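Local coordinates for protein peptidase M3B, oligoendopeptidase F (Enterococcus faecium, PDB 2QR4) that probably cleaves internal peptide bonds of oligopeptides, as a metallopeptidase of family M3, at residues Leu13-Glu18 against Ser78-Lys83; Ala128-Leu131 against Gln135-Leu138. All coordinates share one frame; numbering follows the deposited sequence.

Interaction 1. Residues Leu13-Glu18 against Ser78-Lys83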
loop_
_atom_site.group_PDB
_atom_site.type_symbol
_atom_site.label_atom_id
_atom_site.label_comp_id
_atom_site.label_asym_id
_atom_site.label_seq_id
_atom_site.Cartn_x
_atom_site.Cartn_y
_atom_site.Cartn_z
ATOM N N LEU A 13 10.316 -1.960 26.053
ATOM C CA LEU A 13 11.385 -2.735 26.631
ATOM C C LEU A 13 10.801 -3.860 27.479
ATOM O O LEU A 13 11.296 -4.983 27.464
ATOM C CB LEU A 13 12.255 -1.820 27.487
ATOM C CG LEU A 13 13.767 -1.973 27.403
ATOM C CD1 LEU A 13 14.208 -2.067 25.955
ATOM C CD2 LEU A 13 14.436 -0.797 28.087
ATOM N N GLU A 14 9.739 -3.550 28.217
ATOM C CA GLU A 14 9.127 -4.520 29.120
ATOM C C GLU A 14 8.404 -5.608 28.344
ATOM O O GLU A 14 8.553 -6.786 28.640
ATOM C CB GLU A 14 8.180 -3.833 30.104
ATOM C CG GLU A 14 8.893 -2.911 31.083
ATOM C CD GLU A 14 7.970 -1.890 31.719
ATOM O OE1 GLU A 14 8.476 -0.920 32.310
ATOM O OE2 GLU A 14 6.739 -2.044 31.612
ATOM N N LEU A 15 7.628 -5.218 27.341
ATOM C CA LEU A 15 6.941 -6.204 26.532
ATOM C C LEU A 15 7.931 -7.085 25.772
ATOM O O LEU A 15 7.742 -8.296 25.694
ATOM C CB LEU A 15 5.985 -5.526 25.572
ATOM C CG LEU A 15 4.555 -5.396 26.073
ATOM C CD1 LEU A 15 4.426 -5.747 27.552
ATOM C CD2 LEU A 15 4.056 -3.991 25.798
ATOM N N SER A 16 8.985 -6.474 25.227
ATOM C CA SER A 16 10.042 -7.202 24.508
ATOM C C SER A 16 10.730 -8.241 25.362
ATOM O O SER A 16 11.045 -9.320 24.884
ATOM C CB SER A 16 11.110 -6.251 23.980
ATOM O OG SER A 16 10.630 -5.520 22.873
ATOM N N GLU A 17 10.984 -7.918 26.621
ATOM C CA GLU A 17 11.675 -8.856 27.478
ATOM C C GLU A 17 10.718 -9.950 27.932
ATOM O O GLU A 17 11.064 -11.123 27.906
ATOM C CB GLU A 17 12.308 -8.145 28.677
ATOM C CG GLU A 17 11.582 -8.337 30.011
ATOM C CD GLU A 17 12.219 -9.413 30.882
ATOM O OE1 GLU A 17 11.905 -9.478 32.101
ATOM O OE2 GLU A 17 13.043 -10.185 30.339
ATOM N N GLU A 18 9.513 -9.567 28.343
ATOM C CA GLU A 18 8.529 -10.541 28.793
ATOM C C GLU A 18 8.333 -11.579 27.698
ATOM O O GLU A 18 8.124 -12.765 27.958
ATOM C CB GLU A 18 7.192 -9.861 29.097
ATOM C CG GLU A 18 6.258 -10.701 29.945
ATOM C CD GLU A 18 4.891 -10.063 30.152
ATOM O OE1 GLU A 18 4.653 -8.954 29.630
ATOM O OE2 GLU A 18 4.050 -10.683 30.839
ATOM N N SER A 78 3.575 -0.425 15.623
ATOM C CA SER A 78 3.211 -1.464 14.654
ATOM C C SER A 78 4.230 -2.590 14.631
ATOM O O SER A 78 3.847 -3.757 14.633
ATOM C CB SER A 78 2.993 -0.902 13.248
ATOM O OG SER A 78 1.919 0.022 13.270
ATOM N N SER A 79 5.521 -2.250 14.625
ATOM C CA SER A 79 6.563 -3.282 14.650
ATOM C C SER A 79 6.427 -4.160 15.885
ATOM O O SER A 79 6.512 -5.369 15.781
ATOM C CB SER A 79 7.968 -2.678 14.619
ATOM O OG SER A 79 8.133 -1.877 13.484
ATOM N N LEU A 80 6.216 -3.536 17.043
ATOM C CA LEU A 80 6.062 -4.256 18.315
ATOM C C LEU A 80 4.883 -5.208 18.218
ATOM O O LEU A 80 4.982 -6.361 18.618
ATOM C CB LEU A 80 5.778 -3.276 19.455
ATOM C CG LEU A 80 6.291 -3.468 20.892
ATOM C CD1 LEU A 80 5.206 -3.059 21.844
ATOM C CD2 LEU A 80 6.764 -4.872 21.198
ATOM N N PHE A 81 3.768 -4.714 17.682
ATOM C CA PHE A 81 2.548 -5.512 17.571
ATOM C C PHE A 81 2.763 -6.756 16.714
ATOM O O PHE A 81 2.435 -7.868 17.134
ATOM C CB PHE A 81 1.405 -4.680 17.002
ATOM C CG PHE A 81 0.055 -5.289 17.215
ATOM C CD1 PHE A 81 -0.328 -5.737 18.475
ATOM C CD2 PHE A 81 -0.835 -5.414 16.168
ATOM C CE1 PHE A 81 -1.581 -6.302 18.681
ATOM C CE2 PHE A 81 -2.095 -5.974 16.367
ATOM C CZ PHE A 81 -2.469 -6.414 17.622
ATOM N N SER A 82 3.321 -6.575 15.523
ATOM C CA SER A 82 3.633 -7.722 14.663
ATOM C C SER A 82 4.647 -8.653 15.312
ATOM O O SER A 82 4.526 -9.866 15.208
ATOM C CB SER A 82 4.100 -7.295 13.260
ATOM O OG SER A 82 5.074 -6.275 13.330
ATOM N N LYS A 83 5.623 -8.092 16.015
ATOM C CA LYS A 83 6.611 -8.920 16.672
ATOM C C LYS A 83 5.944 -9.798 17.741
ATOM O O LYS A 83 6.209 -11.002 17.821
ATOM C CB LYS A 83 7.715 -8.074 17.295
ATOM C CG LYS A 83 8.785 -8.928 17.959
ATOM C CD LYS A 83 10.008 -8.132 18.385
ATOM C CE LYS A 83 9.819 -7.505 19.756
ATOM N NZ LYS A 83 11.032 -6.762 20.186
#

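Interaction 2. Residues Ala128-Leu131 against Gln135-Leu138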
loop_
_atom_site.group_PDB
_atom_site.type_symbol
_atom_site.label_atom_id
_atom_site.label_comp_id
_atom_site.label_asym_id
_atom_site.label_seq_id
_atom_site.Cartn_x
_atom_site.Cartn_y
_atom_site.Cartn_z
ATOM N N ALA A 128 -11.783 -24.704 11.978
ATOM C CA ALA A 128 -11.641 -24.755 10.524
ATOM C C ALA A 128 -10.914 -23.550 9.931
ATOM O O ALA A 128 -10.537 -23.566 8.772
ATOM C CB ALA A 128 -13.008 -24.910 9.865
ATOM N N HIS A 129 -10.718 -22.503 10.719
ATOM C CA HIS A 129 -10.173 -21.279 10.170
ATOM C C HIS A 129 -8.872 -20.901 10.828
ATOM O O HIS A 129 -8.270 -19.892 10.470
ATOM C CB HIS A 129 -11.187 -20.142 10.272
ATOM C CG HIS A 129 -12.525 -20.500 9.716
ATOM N ND1 HIS A 129 -12.763 -20.604 8.361
ATOM C CD2 HIS A 129 -13.696 -20.797 10.328
ATOM C CE1 HIS A 129 -14.027 -20.948 8.161
ATOM N NE2 HIS A 129 -14.617 -21.069 9.337
ATOM N N VAL A 130 -8.433 -21.717 11.781
ATOM C CA VAL A 130 -7.101 -21.557 12.341
ATOM C C VAL A 130 -6.143 -22.476 11.595
ATOM O O VAL A 130 -6.496 -23.600 11.257
ATOM C CB VAL A 130 -7.068 -21.872 13.840
ATOM C CG1 VAL A 130 -5.651 -21.742 14.370
ATOM C CG2 VAL A 130 -8.011 -20.949 14.587
ATOM N N LEU A 131 -4.935 -21.993 11.339
ATOM C CA LEU A 131 -4.001 -22.692 10.463
ATOM C C LEU A 131 -2.904 -23.343 11.298
ATOM O O LEU A 131 -3.048 -23.485 12.503
ATOM C CB LEU A 131 -3.429 -21.727 9.414
ATOM C CG LEU A 131 -4.482 -21.152 8.450
ATOM C CD1 LEU A 131 -3.894 -20.129 7.510
ATOM C CD2 LEU A 131 -5.166 -22.248 7.643
ATOM N N GLN A 135 2.011 -21.326 9.237
ATOM C CA GLN A 135 1.208 -20.391 8.461
ATOM C C GLN A 135 0.811 -19.179 9.284
ATOM O O GLN A 135 0.916 -18.063 8.801
ATOM C CB GLN A 135 -0.036 -21.073 7.897
ATOM C CG GLN A 135 0.255 -22.248 6.974
ATOM C CD GLN A 135 -0.954 -23.153 6.783
ATOM O OE1 GLN A 135 -1.470 -23.725 7.746
ATOM N NE2 GLN A 135 -1.404 -23.296 5.535
ATOM N N GLU A 136 0.351 -19.397 10.516
ATOM C CA GLU A 136 -0.049 -18.293 11.405
ATOM C C GLU A 136 1.129 -17.352 11.627
ATOM O O GLU A 136 0.967 -16.124 11.656
ATOM C CB GLU A 136 -0.567 -18.803 12.773
ATOM C CG GLU A 136 -1.893 -19.539 12.703
ATOM C CD GLU A 136 -3.035 -18.648 12.226
ATOM O OE1 GLU A 136 -2.831 -17.412 12.166
ATOM O OE2 GLU A 136 -4.140 -19.176 11.919
ATOM N N SER A 137 2.314 -17.935 11.784
ATOM C CA SER A 137 3.541 -17.152 11.885
ATOM C C SER A 137 3.773 -16.228 10.669
ATOM O O SER A 137 4.046 -15.034 10.832
ATOM C CB SER A 137 4.738 -18.065 12.123
ATOM O OG SER A 137 5.915 -17.303 12.226
ATOM N N LEU A 138 3.632 -16.757 9.456
ATOM C CA LEU A 138 3.764 -15.910 8.254
ATOM C C LEU A 138 2.740 -14.786 8.204
ATOM O O LEU A 138 3.080 -13.627 7.945
ATOM C CB LEU A 138 3.624 -16.741 6.986
ATOM C CG LEU A 138 4.867 -17.019 6.154
ATOM C CD1 LEU A 138 6.131 -16.810 6.947
ATOM C CD2 LEU A 138 4.767 -18.424 5.647
#

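Interaction 1. Residues Leu13-Glu18 against Ser78-Lys83
K83 leaves its helix with CG anti to the backbone N (chi1 -178°) and runs almost straight until a bend about the CG-CD bond (chi3 85°) swings its amino group to the hydroxyl of S16, whose OG sits beside its own backbone N, anti to the carbonyl carbon. The two residues join neighbouring, nearly parallel helices, 4-18 and 68-87, at the N-terminal end of this largely helical enzyme. Over the short segments the axes differ in direction by only 18° and approach no closer than 11.1 Å. The nearest backbone pair, S16 CA and L80 CA, is still 7.9 Å apart, so contact depends on side chains long enough to bridge the gap. Lysine suits this place because its flexible apolar chain can span the distance and deliver a charged donor at the far end. K83 NZ donates to S16 OG over 3.0 Å. The serine oxygen also hydrogen-bonds to the backbone carbonyl of Y12, one turn earlier, so the small side chain stays against its own helix while accepting the lysine from across the groove. NZ has a further, weak bond to the hydroxyl of Y12. Beside this polar bridge lies a thin apolar layer, in which L15 CD2 meets L80 CD1 at 4.2 Å. Both leucines are buried and their CB atoms point to the opposite helix, as befits branched side chains filling an interhelical groove. Helix 33-63 closes that layer, with Q49 and I53 touching L15; it also meets the other segment, where Y54 stacks on F81. The polar and apolar layers adjoin at S16, where OG lies 4.3 Å from L80 CD2 and 3.8 Å from K83 CE.

Interaction 2. Residues Ala128-Leu131 against Gln135-Leu138
L131 belongs to an irregular, rather extended end of the 128-131 loop, with phi -106° and psi -166°, while Q135 and E136 lie in the first turn of helix 133-141. The chain turns between L131 and the helix, and L131 CA comes to 6.0 Å from E136 CA. Because L131 is not part of a helix, its N-H has no helical carbonyl to use; E136 supplies the acceptor. L131 N donates to E136 OE2 over 3.0 Å at a fairly straight 160°, reaching the anti lone pair of the oxygen, the one turned away from OE1. A bend at chi2 curls the glutamate back toward the loop, and its length and charge let the same OE2 form a salt bridge with R229, whose backbone carbonyl in turn accepts a hydrogen bond from H129 ND1. That double grip on OE2 should favour the ionised carboxylate and hold its rotation. V130 CG1 lies 3.9 Å from the same oxygen, so a branched apolar side chain flanks the carboxylate next to the backbone N-H that it binds. Q135 comes at L131 from another direction, the two side chains crossing at about a right angle. Its OE1 sits 3.3 Å from L131 CB, and its CB is 4.0 Å from L131 CD1, so leucine touches the aliphatic base of the glutamine and the oxygen end of its amide. Q135 also packs on L138 of the second subunit. The amide oxygen OE1 of Q135 also accepts the backbone N-H of S132, just ahead of the helix, a bond with the spacing of the side-chain-to-backbone half of a capping box at a helix N-terminus.

Overall arrangement
Interactions 1 and 2 lie on the same side of the chain's centre, their own centres about 21 Å apart and their nearest atoms about 7 Å apart, without touching. Interaction 1 joins two helices distant in sequence and is partly buried, with a leucine pair beside a lysine-to-serine hydrogen bond. Interaction 2 is a surface contact within one short piece of chain, where a loop is fastened to the helix that follows it, and its chemistry is accordingly more polar: a carboxylate and an amide serve backbone N-H groups at a helix start. They share no helix. Both come within reach of the second subunit, through S79 in interaction 1 and through Q135 and L138 in interaction 2.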